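Uncharacterized protein TP-0789 domain-containing protein (Desulfovibrio piger ATCC 29098, PDB 4Z48) is of unknown function but, as a member of the LolA-like family with a signal sequence, may take part in lipoprotein sorting or lipid handling in the cell envelope. Local coordinates at residues G58-S63 with W81-L86; I150-P155 with Y163-Q168; E199-I204 with L228-G233; V207-V212 with V222-N227. All coordinates share one frame; numbering follows the deposited sequence. Where two conformers were deposited one is given.

How the contacts relate
All four contacts join antiparallel strands or strand ends, consistent with a LolA-like fold. Contacts 1, 2 and 4 each lie within a beta hairpin, whereas contact 3 brings together a turn and a strand end with 23 residues between them. Contacts 3 and 4 touch: both use strand 219-230, contact 4 is nested inside the loop that contact 3 closes, and E199 OE2 lies 2.6 Å from T208 OG1, a probable hydrogen bond. Contact 1 sits on the opposite side of the chain's centre from contact 4, their centres about 23 Å apart. Contact 2 lies about 28 Å from contact 3 between centres but about 7 Å from contact 4 between nearest atoms.

Contact 1. Residues G58-S63 with W81-L86; sequences GKDEYS and WSYRGL
The open end of the beta hairpin made by strands 60-69 and 77-82 is held here, in antiparallel register. E61 and S82 form the hydrogen-bonded pair, E61 N reaching S82 O at 2.9 Å and S82 N returning to E61 O. On the face carrying Y62 and W81, the tyrosine ring stacks face to face on the five-membered ring of the indole, centroids 3.9 Å apart and planes at 16°, with W81 CD1 over the Y62 face and W81 CB adding a CH-pi contact. F54 also stacks on Y62, and W81 NE1 is bonded to F239 O. Just past the end of strand 77-82, R84 N bonds to D60 OD1 at 2.7 Å, nearly straight at 170° but from above the carboxylate plane. R84, bent at chi2 and chi3, curls back so that NE makes a weak bond to K59 O and NH2 a salt bridge to E61 OE2 at 3.3 Å. K59 and D60 both face F54 on the neighbouring strand, a classic beta bulge.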
loop_
_atom_site.group_PDB
_atom_site.type_symbol
_atom_site.label_atom_id
_atom_site.label_comp_id
_atom_site.label_asym_id
_atom_site.label_seq_id
_atom_site.Cartn_x
_atom_site.Cartn_y
_atom_site.Cartn_z
ATOM N N GLY A 58 -3.891 2.455 19.100
ATOM C CA GLY A 58 -2.718 2.282 18.246
ATOM C C GLY A 58 -3.077 1.693 16.893
ATOM O O GLY A 58 -2.296 0.926 16.332
ATOM N N LYS A 59 -4.296 2.006 16.384
ATOM C CA LYS A 59 -4.815 1.467 15.122
ATOM C C LYS A 59 -4.578 2.431 13.941
ATOM O O LYS A 59 -4.630 2.009 12.775
ATOM C CB LYS A 59 -6.300 1.100 15.254
ATOM C CG LYS A 59 -6.568 -0.045 16.248
ATOM C CD LYS A 59 -6.061 -1.412 15.768
ATOM C CE LYS A 59 -6.136 -2.479 16.843
ATOM N NZ LYS A 59 -5.103 -2.288 17.902
ATOM N N ASP A 60 -4.233 3.679 14.238
ATOM C CA ASP A 60 -3.864 4.631 13.169
ATOM C C ASP A 60 -2.403 4.392 12.802
ATOM O O ASP A 60 -1.618 3.966 13.662
ATOM C CB ASP A 60 -4.101 6.083 13.585
ATOM C CG ASP A 60 -5.540 6.386 13.938
ATOM O OD1 ASP A 60 -6.435 5.631 13.492
ATOM O OD2 ASP A 60 -5.772 7.367 14.649
ATOM N N GLU A 61 -2.056 4.604 11.529
ATOM C CA GLU A 61 -0.691 4.371 11.051
ATOM C C GLU A 61 -0.130 5.636 10.406
ATOM O O GLU A 61 -0.748 6.156 9.461
ATOM C CB GLU A 61 -0.655 3.201 10.031
ATOM C CG GLU A 61 -1.192 1.875 10.570
ATOM C CD GLU A 61 -1.243 0.680 9.630
ATOM O OE1 GLU A 61 -0.592 0.713 8.558
ATOM O OE2 GLU A 61 -1.920 -0.311 9.985
ATOM N N TYR A 62 1.007 6.153 10.923
ATOM C CA TYR A 62 1.649 7.323 10.291
ATOM C C TYR A 62 2.862 6.837 9.533
ATOM O O TYR A 62 3.594 5.977 10.033
ATOM C CB TYR A 62 2.019 8.459 11.279
ATOM C CG TYR A 62 0.847 9.212 11.892
ATOM C CD1 TYR A 62 -0.467 8.780 11.702
ATOM C CD2 TYR A 62 1.056 10.310 12.723
ATOM C CE1 TYR A 62 -1.539 9.431 12.304
ATOM C CE2 TYR A 62 -0.012 10.963 13.344
ATOM C CZ TYR A 62 -1.311 10.519 13.128
ATOM O OH TYR A 62 -2.388 11.166 13.693
ATOM N N SER A 63 3.085 7.401 8.329
ATOM C CA SER A 63 4.220 7.041 7.485
ATOM C C SER A 63 4.947 8.277 6.943
ATOM O O SER A 63 4.300 9.281 6.666
ATOM C CB SER A 63 3.772 6.186 6.299
ATOM O OG SER A 63 3.380 4.879 6.674
ATOM N N TRP A 81 -0.899 10.369 7.246
ATOM C CA TRP A 81 -1.624 10.149 8.501
ATOM C C TRP A 81 -2.864 9.347 8.134
ATOM O O TRP A 81 -3.842 9.897 7.608
ATOM C CB TRP A 81 -1.978 11.467 9.192
ATOM C CG TRP A 81 -0.828 12.263 9.721
ATOM C CD1 TRP A 81 0.499 11.936 9.693
ATOM C CD2 TRP A 81 -0.911 13.563 10.326
ATOM N NE1 TRP A 81 1.245 12.945 10.258
ATOM C CE2 TRP A 81 0.405 13.952 10.660
ATOM C CE3 TRP A 81 -1.984 14.419 10.658
ATOM C CZ2 TRP A 81 0.688 15.165 11.289
ATOM C CZ3 TRP A 81 -1.707 15.629 11.274
ATOM C CH2 TRP A 81 -0.383 15.993 11.583
ATOM N N SER A 82 -2.755 8.028 8.284
ATOM C CA SER A 82 -3.772 7.056 7.903
ATOM C C SER A 82 -4.548 6.639 9.150
ATOM O O SER A 82 -3.952 6.226 10.142
ATOM C CB SER A 82 -3.123 5.873 7.181
ATOM O OG SER A 82 -4.057 5.013 6.556
ATOM N N TYR A 83 -5.872 6.862 9.135
ATOM C CA TYR A 83 -6.742 6.629 10.295
ATOM C C TYR A 83 -7.630 5.393 10.189
ATOM O O TYR A 83 -8.203 5.104 9.137
ATOM C CB TYR A 83 -7.659 7.843 10.519
ATOM C CG TYR A 83 -6.936 9.170 10.563
ATOM C CD1 TYR A 83 -6.148 9.523 11.659
ATOM C CD2 TYR A 83 -7.005 10.056 9.494
ATOM C CE1 TYR A 83 -5.443 10.720 11.685
ATOM C CE2 TYR A 83 -6.284 11.250 9.497
ATOM C CZ TYR A 83 -5.524 11.588 10.603
ATOM O OH TYR A 83 -4.873 12.789 10.634
ATOM N N ARG A 84 -7.746 4.667 11.294
ATOM C CA ARG A 84 -8.634 3.513 11.365
ATOM C C ARG A 84 -10.059 4.037 11.427
ATOM O O ARG A 84 -10.361 4.913 12.251
ATOM C CB ARG A 84 -8.301 2.628 12.582
ATOM C CG ARG A 84 -8.822 1.189 12.472
ATOM C CD ARG A 84 -8.146 0.381 11.368
ATOM N NE ARG A 84 -6.774 -0.004 11.701
ATOM C CZ ARG A 84 -6.061 -0.894 11.014
ATOM N NH1 ARG A 84 -6.586 -1.505 9.959
ATOM N NH2 ARG A 84 -4.820 -1.185 11.382
ATOM N N GLY A 85 -10.890 3.572 10.500
ATOM C CA GLY A 85 -12.295 3.967 10.444
ATOM C C GLY A 85 -12.609 4.953 9.342
ATOM O O GLY A 85 -11.700 5.520 8.724
ATOM N N LEU A 86 -13.904 5.204 9.101
ATOM C CA LEU A 86 -14.248 6.104 7.999
ATOM C C LEU A 86 -14.549 7.552 8.415
ATOM O O LEU A 86 -14.806 8.353 7.530
ATOM C CB LEU A 86 -15.459 5.533 7.211
ATOM C CG LEU A 86 -15.164 4.396 6.235
ATOM C CD1 LEU A 86 -16.405 3.566 5.972
ATOM C CD2 LEU A 86 -14.568 4.939 4.920
#

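Contact 2. Residues I150-P155 with Y163-Q168; sequences ILERTP and YSRQVQ
Q166 OE1 is gripped twice by one guanidinium: R153 NE at 2.9 Å and R153 NH2 at 3.0 Å approach it side-on, in the guanidinium plane. The NH2 bond falls on a lone pair of the amide oxygen, while NE comes from above the amide plane. R153 reaches it with CG in the crowded position between N and the carbonyl carbon (chi1 79°) and a chain extended to NE. Over the guanidinium's face sits Q168 OE1, itself bonded to R177, and R153 NH1 is taken by L127 O. These side chains ride on the antiparallel hairpin of strands 146-155 and 163-171, where R153 with Q166 and L151 with Q168 are hydrogen-bonded pairs; L151 N meets Q168 O at 2.8 Å, almost straight. L151 O accepts Q168 N and, weakly, Q168 NE2. The other face carries E152 and V167, with E152 CG alongside V167 CG2. E152 OE2, held by Q138, makes a long salt bridge to R165 NH1; a water, weakly bound to the carboxylate, joins the two.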
loop_
_atom_site.group_PDB
_atom_site.type_symbol
_atom_site.label_atom_id
_atom_site.label_comp_id
_atom_site.label_asym_id
_atom_site.label_seq_id
_atom_site.Cartn_x
_atom_site.Cartn_y
_atom_site.Cartn_z
ATOM N N ILE A 150 -9.446 -16.958 -2.361
ATOM C CA ILE A 150 -9.853 -15.945 -3.323
ATOM C C ILE A 150 -10.801 -15.025 -2.533
ATOM O O ILE A 150 -11.881 -15.458 -2.116
ATOM C CB ILE A 150 -10.479 -16.493 -4.639
ATOM C CG1 ILE A 150 -9.588 -17.590 -5.309
ATOM C CG2 ILE A 150 -10.774 -15.310 -5.618
ATOM C CD1 ILE A 150 -10.382 -18.572 -6.179
ATOM N N LEU A 151 -10.365 -13.777 -2.280
ATOM C CA LEU A 151 -11.130 -12.820 -1.485
ATOM C C LEU A 151 -11.418 -11.581 -2.275
ATOM O O LEU A 151 -10.477 -10.854 -2.640
ATOM C CB LEU A 151 -10.338 -12.419 -0.200
ATOM C CG LEU A 151 -11.088 -11.487 0.786
ATOM C CD1 LEU A 151 -12.374 -12.148 1.308
ATOM C CD2 LEU A 151 -10.203 -11.123 1.968
ATOM N N GLU A 152 -12.696 -11.333 -2.554
ATOM C CA GLU A 152 -13.105 -10.118 -3.240
ATOM C C GLU A 152 -13.465 -9.087 -2.207
ATOM O O GLU A 152 -14.119 -9.427 -1.208
ATOM C CB GLU A 152 -14.309 -10.358 -4.169
ATOM C CG GLU A 152 -14.022 -11.237 -5.375
ATOM C CD GLU A 152 -15.063 -11.204 -6.484
ATOM O OE1 GLU A 152 -15.962 -10.329 -6.454
ATOM O OE2 GLU A 152 -14.954 -12.040 -7.410
ATOM N N ARG A 153 -13.063 -7.842 -2.430
ATOM C CA ARG A 153 -13.455 -6.754 -1.539
ATOM C C ARG A 153 -13.941 -5.583 -2.385
ATOM O O ARG A 153 -13.364 -5.297 -3.420
ATOM C CB ARG A 153 -12.354 -6.375 -0.533
ATOM C CG ARG A 153 -11.227 -5.514 -1.024
ATOM C CD ARG A 153 -10.314 -5.158 0.117
ATOM N NE ARG A 153 -9.199 -4.353 -0.364
ATOM C CZ ARG A 153 -8.149 -4.005 0.368
ATOM N NH1 ARG A 153 -8.043 -4.417 1.627
ATOM N NH2 ARG A 153 -7.181 -3.272 -0.158
ATOM N N THR A 154 -15.076 -5.004 -1.996
ATOM C CA THR A 154 -15.722 -3.895 -2.685
ATOM C C THR A 154 -15.740 -2.728 -1.714
ATOM O O THR A 154 -16.139 -2.922 -0.566
ATOM C CB THR A 154 -17.141 -4.319 -3.160
ATOM O OG1 THR A 154 -17.030 -5.459 -3.997
ATOM C CG2 THR A 154 -17.835 -3.249 -3.966
ATOM N N PRO A 155 -15.362 -1.504 -2.132
ATOM C CA PRO A 155 -15.421 -0.389 -1.189
ATOM C C PRO A 155 -16.858 -0.093 -0.799
ATOM O O PRO A 155 -17.774 -0.165 -1.637
ATOM C CB PRO A 155 -14.801 0.780 -1.969
ATOM C CG PRO A 155 -15.014 0.435 -3.412
ATOM C CD PRO A 155 -14.856 -1.070 -3.450
ATOM N N TYR A 163 -11.263 2.643 -7.323
ATOM C CA TYR A 163 -11.591 1.256 -7.599
ATOM C C TYR A 163 -13.028 0.883 -7.272
ATOM O O TYR A 163 -13.611 1.393 -6.319
ATOM C CB TYR A 163 -10.646 0.315 -6.846
ATOM C CG TYR A 163 -9.186 0.672 -7.003
ATOM C CD1 TYR A 163 -8.559 0.599 -8.245
ATOM C CD2 TYR A 163 -8.434 1.109 -5.914
ATOM C CE1 TYR A 163 -7.196 0.879 -8.386
ATOM C CE2 TYR A 163 -7.075 1.433 -6.052
ATOM C CZ TYR A 163 -6.473 1.343 -7.292
ATOM O OH TYR A 163 -5.137 1.632 -7.377
ATOM N N SER A 164 -13.580 -0.010 -8.085
ATOM C CA SER A 164 -14.937 -0.515 -7.884
ATOM C C SER A 164 -14.881 -1.810 -7.096
ATOM O O SER A 164 -15.812 -2.111 -6.344
ATOM C CB SER A 164 -15.640 -0.741 -9.215
ATOM O OG SER A 164 -14.892 -1.651 -10.004
ATOM N N ARG A 165 -13.795 -2.585 -7.288
ATOM C CA ARG A 165 -13.638 -3.877 -6.622
ATOM C C ARG A 165 -12.226 -4.406 -6.841
ATOM O O ARG A 165 -11.545 -4.044 -7.810
ATOM C CB ARG A 165 -14.711 -4.876 -7.113
ATOM C CG ARG A 165 -14.290 -5.903 -8.158
ATOM C CD ARG A 165 -15.484 -6.598 -8.771
ATOM N NE ARG A 165 -15.239 -6.816 -10.194
ATOM C CZ ARG A 165 -14.739 -7.935 -10.694
ATOM N NH1 ARG A 165 -14.472 -8.963 -9.898
ATOM N NH2 ARG A 165 -14.517 -8.042 -11.998
ATOM N N GLN A 166 -11.772 -5.206 -5.889
ATOM C CA GLN A 166 -10.470 -5.826 -5.879
ATOM C C GLN A 166 -10.584 -7.310 -5.582
ATOM O O GLN A 166 -11.227 -7.695 -4.601
ATOM C CB GLN A 166 -9.544 -5.165 -4.846
ATOM C CG GLN A 166 -9.316 -3.658 -5.137
ATOM C CD GLN A 166 -8.580 -2.982 -4.020
ATOM O OE1 GLN A 166 -8.316 -3.573 -2.964
ATOM N NE2 GLN A 166 -8.179 -1.743 -4.256
ATOM N N VAL A 167 -9.978 -8.132 -6.439
ATOM C CA VAL A 167 -9.920 -9.591 -6.272
ATOM C C VAL A 167 -8.544 -9.889 -5.730
ATOM O O VAL A 167 -7.533 -9.457 -6.306
ATOM C CB VAL A 167 -10.246 -10.399 -7.555
ATOM C CG1 VAL A 167 -10.201 -11.902 -7.280
ATOM C CG2 VAL A 167 -11.605 -9.998 -8.106
ATOM N N GLN A 168 -8.496 -10.545 -4.573
ATOM C CA GLN A 168 -7.218 -10.845 -3.930
ATOM C C GLN A 168 -6.988 -12.343 -3.758
ATOM O O GLN A 168 -7.881 -13.044 -3.293
ATOM C CB GLN A 168 -7.166 -10.189 -2.540
ATOM C CG GLN A 168 -7.643 -8.765 -2.517
ATOM C CD GLN A 168 -7.862 -8.256 -1.130
ATOM O OE1 GLN A 168 -7.209 -7.302 -0.713
ATOM N NE2 GLN A 168 -8.833 -8.826 -0.420
HETATM O O HOH W 1 -14.062 -11.683 -10.738
#

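Contact 3. Residues E199-I204 with L228-G233; sequences EKIDGI and LRYDVG
Y230 leaves its strand with CG anti to the carbonyl carbon (chi1 -71°), and its ring reaches the turn that joins strands 189-201 and 204-214. CB passes 3.9 Å from D202 OD2. Farther out, CD2 and CE2 bring the ring edge to I201 O, each at 3.4 Å, and CE2 meets I204 CB. One face is covered by I204 CD1, 3.8 Å from the ring centroid and nearly on the normal, a CH-pi contact; on the opposite face lies L228 CD2 of the tyrosine's own strand. CZ and OH pass I204 CG2, and the hydroxyl is bonded to T206 OG1. The turn is type I', from I201 to I204, closed by backbone bonds both ways between those residues. D202 turns a carboxylate to the strand: OD2 accepts Y230 N at 2.9 Å, nearly along its C-O axis, with an N-H...O angle of 164°. A water lies between D202 OD1 and L228 O, while I201 CG2 comes within 3.3 Å of L228 O. A bond from a backbone N-H to a carboxylate thus ties the turn to the strand end, while the ring, held between two aliphatic side chains and bonded at its tip, should rotate little.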
loop_
_atom_site.group_PDB
_atom_site.type_symbol
_atom_site.label_atom_id
_atom_site.label_comp_id
_atom_site.label_asym_id
_atom_site.label_seq_id
_atom_site.Cartn_x
_atom_site.Cartn_y
_atom_site.Cartn_z
ATOM N N GLU A 199 8.916 -12.517 3.108
ATOM C CA GLU A 199 10.020 -12.867 4.012
ATOM C C GLU A 199 9.551 -12.712 5.431
ATOM O O GLU A 199 8.787 -11.797 5.712
ATOM C CB GLU A 199 11.244 -11.958 3.770
ATOM C CG GLU A 199 12.024 -12.238 2.499
ATOM C CD GLU A 199 13.154 -11.250 2.315
ATOM O OE1 GLU A 199 14.220 -11.463 2.922
ATOM O OE2 GLU A 199 12.959 -10.227 1.623
ATOM N N LYS A 200 10.016 -13.578 6.327
ATOM C CA LYS A 200 9.621 -13.460 7.724
ATOM C C LYS A 200 10.676 -12.571 8.376
ATOM O O LYS A 200 11.843 -12.968 8.491
ATOM C CB LYS A 200 9.487 -14.834 8.384
ATOM C CG LYS A 200 8.694 -14.827 9.655
ATOM C CD LYS A 200 8.641 -16.271 10.154
ATOM C CE LYS A 200 7.880 -16.443 11.428
ATOM N NZ LYS A 200 7.785 -17.890 11.779
ATOM N N ILE A 201 10.297 -11.326 8.697
ATOM C CA ILE A 201 11.238 -10.361 9.266
ATOM C C ILE A 201 10.834 -10.061 10.687
ATOM O O ILE A 201 9.724 -9.620 10.915
ATOM C CB ILE A 201 11.336 -9.072 8.410
ATOM C CG1 ILE A 201 11.913 -9.358 7.001
ATOM C CG2 ILE A 201 12.158 -7.999 9.137
ATOM C CD1 ILE A 201 11.218 -8.577 5.922
ATOM N N ASP A 202 11.749 -10.291 11.647
ATOM C CA ASP A 202 11.492 -10.118 13.092
ATOM C C ASP A 202 10.165 -10.782 13.503
ATOM O O ASP A 202 9.380 -10.203 14.259
ATOM C CB ASP A 202 11.530 -8.616 13.491
ATOM C CG ASP A 202 12.807 -7.896 13.086
ATOM O OD1 ASP A 202 13.893 -8.507 13.181
ATOM O OD2 ASP A 202 12.719 -6.722 12.653
ATOM N N GLY A 203 9.938 -11.995 12.983
ATOM C CA GLY A 203 8.762 -12.810 13.274
ATOM C C GLY A 203 7.482 -12.437 12.550
ATOM O O GLY A 203 6.430 -12.977 12.884
ATOM N N ILE A 204 7.546 -11.508 11.556
ATOM C CA ILE A 204 6.370 -11.028 10.821
ATOM C C ILE A 204 6.548 -11.259 9.312
ATOM O O ILE A 204 7.407 -10.628 8.670
ATOM C CB ILE A 204 6.102 -9.498 11.100
ATOM C CG1 ILE A 204 5.995 -9.170 12.628
ATOM C CG2 ILE A 204 4.860 -8.987 10.312
ATOM C CD1 ILE A 204 5.908 -7.608 12.993
ATOM N N LEU A 228 14.697 -4.163 5.926
ATOM C CA LEU A 228 13.473 -3.892 6.677
ATOM C C LEU A 228 13.633 -4.373 8.116
ATOM O O LEU A 228 14.182 -5.446 8.392
ATOM C CB LEU A 228 12.203 -4.491 6.028
ATOM C CG LEU A 228 10.835 -3.933 6.525
ATOM C CD1 LEU A 228 9.787 -4.050 5.464
ATOM C CD2 LEU A 228 10.335 -4.648 7.770
ATOM N N ARG A 229 13.198 -3.529 9.043
ATOM C CA ARG A 229 13.268 -3.801 10.487
ATOM C C ARG A 229 11.977 -3.375 11.174
ATOM O O ARG A 229 11.360 -2.406 10.749
ATOM C CB ARG A 229 14.447 -3.043 11.111
ATOM C CG ARG A 229 15.821 -3.608 10.786
ATOM C CD ARG A 229 16.745 -3.522 11.989
ATOM N NE ARG A 229 17.059 -2.139 12.360
ATOM C CZ ARG A 229 17.443 -1.760 13.576
ATOM N NH1 ARG A 229 17.542 -2.651 14.555
ATOM N NH2 ARG A 229 17.708 -0.486 13.827
ATOM N N TYR A 230 11.563 -4.088 12.230
ATOM C CA TYR A 230 10.383 -3.699 13.018
ATOM C C TYR A 230 10.772 -3.249 14.423
ATOM O O TYR A 230 11.795 -3.698 14.940
ATOM C CB TYR A 230 9.389 -4.843 13.139
ATOM C CG TYR A 230 8.679 -5.162 11.849
ATOM C CD1 TYR A 230 7.723 -4.300 11.330
ATOM C CD2 TYR A 230 8.927 -6.353 11.165
ATOM C CE1 TYR A 230 7.040 -4.600 10.157
ATOM C CE2 TYR A 230 8.261 -6.655 9.977
ATOM C CZ TYR A 230 7.330 -5.762 9.470
ATOM O OH TYR A 230 6.658 -5.998 8.306
ATOM N N ASP A 231 9.923 -2.414 15.059
ATOM C CA ASP A 231 10.083 -1.946 16.444
ATOM C C ASP A 231 11.519 -1.471 16.752
ATOM O O ASP A 231 12.157 -1.945 17.696
ATOM C CB ASP A 231 9.630 -3.034 17.421
ATOM C CG ASP A 231 8.154 -3.366 17.264
ATOM O OD1 ASP A 231 7.467 -2.628 16.578
ATOM O OD2 ASP A 231 7.700 -4.364 17.853
ATOM N N VAL A 232 11.980 -0.494 15.961
ATOM C CA VAL A 232 13.316 0.107 16.064
ATOM C C VAL A 232 13.335 1.277 17.066
ATOM O O VAL A 232 14.413 1.773 17.403
ATOM C CB VAL A 232 13.871 0.532 14.672
ATOM C CG1 VAL A 232 14.068 -0.682 13.785
ATOM C CG2 VAL A 232 12.964 1.536 13.978
ATOM N N GLY A 233 12.154 1.696 17.521
ATOM C CA GLY A 233 12.000 2.799 18.463
ATOM C C GLY A 233 12.047 4.165 17.803
ATOM O O GLY A 233 12.774 5.050 18.263
HETATM O O HOH W 2 15.442 -6.925 10.866
#

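Contact 4. Residues V207-V212 with V222-N227; sequences VTQMRV and VIDWSN
The W225 indole has I223 CG2 over one face, 3.5 Å above its plane, and turns its edge to strand 204-214, where T208 O and M210 CB lie in the ring plane. M210, a selenomethionine, runs alongside: its CB is 3.9 Å from W225 CZ3, and SE sits at the edge of the six-membered ring, 5.3 Å from the centroid, a Met-aromatic contact. The other flat groups, on the face bearing Q209 and D224, are an amide and a carboxylate, planes 70° apart. Q209, its CG anti to the backbone N (chi1 -173°) and its chain extended, sends NE2 to D224 OD1 at 2.8 Å, almost straight at 176°, in the amide plane but from above the carboxylate plane. S196 OG holds the amide's OE1. The backbones of strands 204-214 and 219-230 pair as an antiparallel hairpin. M210 and I223 form a hydrogen-bonded pair, I223 N to M210 O at 2.8 Å, and W225 N bonds to T208 O. The face of M210 and W225 is thus apolar, while the other is mixed: the Q209-D224 bond lies beside R211 CG against V222 CG2, and R197, in a long, weak ion pair, may partly offset the carboxylate's charge.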
loop_
_atom_site.group_PDB
_atom_site.type_symbol
_atom_site.label_atom_id
_atom_site.label_comp_id
_atom_site.label_asym_id
_atom_site.label_seq_id
_atom_site.Cartn_x
_atom_site.Cartn_y
_atom_site.Cartn_z
ATOM N N VAL A 207 5.663 -8.623 2.781
ATOM C CA VAL A 207 5.876 -8.549 1.322
ATOM C C VAL A 207 7.112 -7.700 1.149
ATOM O O VAL A 207 7.174 -6.615 1.740
ATOM C CB VAL A 207 4.635 -7.987 0.544
ATOM C CG1 VAL A 207 5.009 -7.609 -0.889
ATOM C CG2 VAL A 207 3.469 -9.005 0.547
ATOM N N THR A 208 8.111 -8.170 0.364
ATOM C CA THR A 208 9.343 -7.403 0.186
ATOM C C THR A 208 9.674 -7.219 -1.272
ATOM O O THR A 208 10.725 -6.681 -1.598
ATOM C CB THR A 208 10.546 -8.055 0.934
ATOM O OG1 THR A 208 10.845 -9.328 0.376
ATOM C CG2 THR A 208 10.350 -8.145 2.431
ATOM N N GLN A 209 8.768 -7.627 -2.164
ATOM C CA GLN A 209 8.952 -7.377 -3.580
ATOM C C GLN A 209 7.569 -7.357 -4.225
ATOM O O GLN A 209 6.699 -8.146 -3.863
ATOM C CB GLN A 209 9.894 -8.387 -4.231
ATOM C CG GLN A 209 10.229 -8.034 -5.683
ATOM C CD GLN A 209 10.931 -9.181 -6.363
ATOM O OE1 GLN A 209 10.306 -10.180 -6.751
ATOM N NE2 GLN A 209 12.232 -9.044 -6.572
HETATM N N MSE A 210 7.367 -6.411 -5.130
HETATM C CA MSE A 210 6.099 -6.243 -5.817
HETATM C C MSE A 210 6.268 -5.860 -7.269
HETATM O O MSE A 210 7.152 -5.071 -7.606
HETATM C CB MSE A 210 5.325 -5.124 -5.141
HETATM C CG MSE A 210 4.495 -5.525 -3.957
HETATM SE SE MSE A 210 3.360 -3.979 -3.723
HETATM C CE MSE A 210 1.926 -4.541 -4.867
ATOM N N ARG A 211 5.390 -6.374 -8.124
ATOM C CA ARG A 211 5.291 -5.926 -9.514
ATOM C C ARG A 211 3.860 -5.360 -9.669
ATOM O O ARG A 211 2.887 -6.015 -9.274
ATOM C CB ARG A 211 5.640 -7.056 -10.511
ATOM C CG ARG A 211 5.507 -6.620 -11.966
ATOM C CD ARG A 211 5.716 -7.817 -12.844
ATOM N NE ARG A 211 5.442 -7.511 -14.237
ATOM C CZ ARG A 211 6.364 -7.351 -15.180
ATOM N NH1 ARG A 211 7.655 -7.468 -14.886
ATOM N NH2 ARG A 211 6.004 -7.075 -16.424
ATOM N N VAL A 212 3.729 -4.097 -10.139
ATOM C CA VAL A 212 2.422 -3.478 -10.324
ATOM C C VAL A 212 2.312 -3.092 -11.790
ATOM O O VAL A 212 3.145 -2.334 -12.283
ATOM C CB VAL A 212 2.216 -2.256 -9.382
ATOM C CG1 VAL A 212 0.830 -1.648 -9.569
ATOM C CG2 VAL A 212 2.461 -2.639 -7.915
ATOM N N VAL A 222 8.359 -2.235 -10.692
ATOM C CA VAL A 222 8.872 -3.308 -9.826
ATOM C C VAL A 222 9.501 -2.643 -8.594
ATOM O O VAL A 222 10.354 -1.790 -8.747
ATOM C CB VAL A 222 9.844 -4.261 -10.562
ATOM C CG1 VAL A 222 10.381 -5.345 -9.621
ATOM C CG2 VAL A 222 9.173 -4.897 -11.780
ATOM N N ILE A 223 9.076 -3.032 -7.382
ATOM C CA ILE A 223 9.651 -2.448 -6.168
ATOM C C ILE A 223 10.321 -3.543 -5.344
ATOM O O ILE A 223 9.677 -4.551 -5.010
ATOM C CB ILE A 223 8.586 -1.698 -5.295
ATOM C CG1 ILE A 223 7.686 -0.748 -6.134
ATOM C CG2 ILE A 223 9.310 -0.925 -4.163
ATOM C CD1 ILE A 223 6.418 -0.355 -5.374
ATOM N N ASP A 224 11.575 -3.278 -4.944
ATOM C CA ASP A 224 12.380 -4.167 -4.125
ATOM C C ASP A 224 12.661 -3.528 -2.814
ATOM O O ASP A 224 13.321 -2.484 -2.779
ATOM C CB ASP A 224 13.697 -4.524 -4.810
ATOM C CG ASP A 224 13.605 -5.490 -5.955
ATOM O OD1 ASP A 224 13.473 -6.691 -5.688
ATOM O OD2 ASP A 224 13.900 -5.069 -7.112
ATOM N N TRP A 225 12.188 -4.153 -1.724
ATOM C CA TRP A 225 12.466 -3.677 -0.382
ATOM C C TRP A 225 13.606 -4.473 0.233
ATOM O O TRP A 225 13.697 -5.717 0.081
ATOM C CB TRP A 225 11.255 -3.757 0.550
ATOM C CG TRP A 225 10.179 -2.738 0.309
ATOM C CD1 TRP A 225 10.064 -1.504 0.882
ATOM C CD2 TRP A 225 9.088 -2.865 -0.602
ATOM N NE1 TRP A 225 8.924 -0.877 0.432
ATOM C CE2 TRP A 225 8.323 -1.675 -0.509
ATOM C CE3 TRP A 225 8.672 -3.870 -1.491
ATOM C CZ2 TRP A 225 7.162 -1.468 -1.269
ATOM C CZ3 TRP A 225 7.493 -3.676 -2.221
ATOM C CH2 TRP A 225 6.751 -2.496 -2.098
ATOM N N SER A 226 14.427 -3.773 1.014
ATOM C CA SER A 226 15.518 -4.408 1.739
ATOM C C SER A 226 15.832 -3.615 2.999
ATOM O O SER A 226 15.263 -2.543 3.210
ATOM C CB SER A 226 16.741 -4.623 0.850
ATOM O OG SER A 226 17.277 -3.439 0.298
ATOM N N ASN A 227 16.622 -4.236 3.910
ATOM C CA ASN A 227 17.017 -3.705 5.218
ATOM C C ASN A 227 15.772 -3.337 6.058
ATOM O O ASN A 227 15.784 -2.349 6.814
ATOM C CB ASN A 227 17.977 -2.537 5.071
ATOM C CG ASN A 227 19.261 -2.966 4.389
ATOM O OD1 ASN A 227 19.945 -3.873 4.834
ATOM N ND2 ASN A 227 19.558 -2.390 3.256
#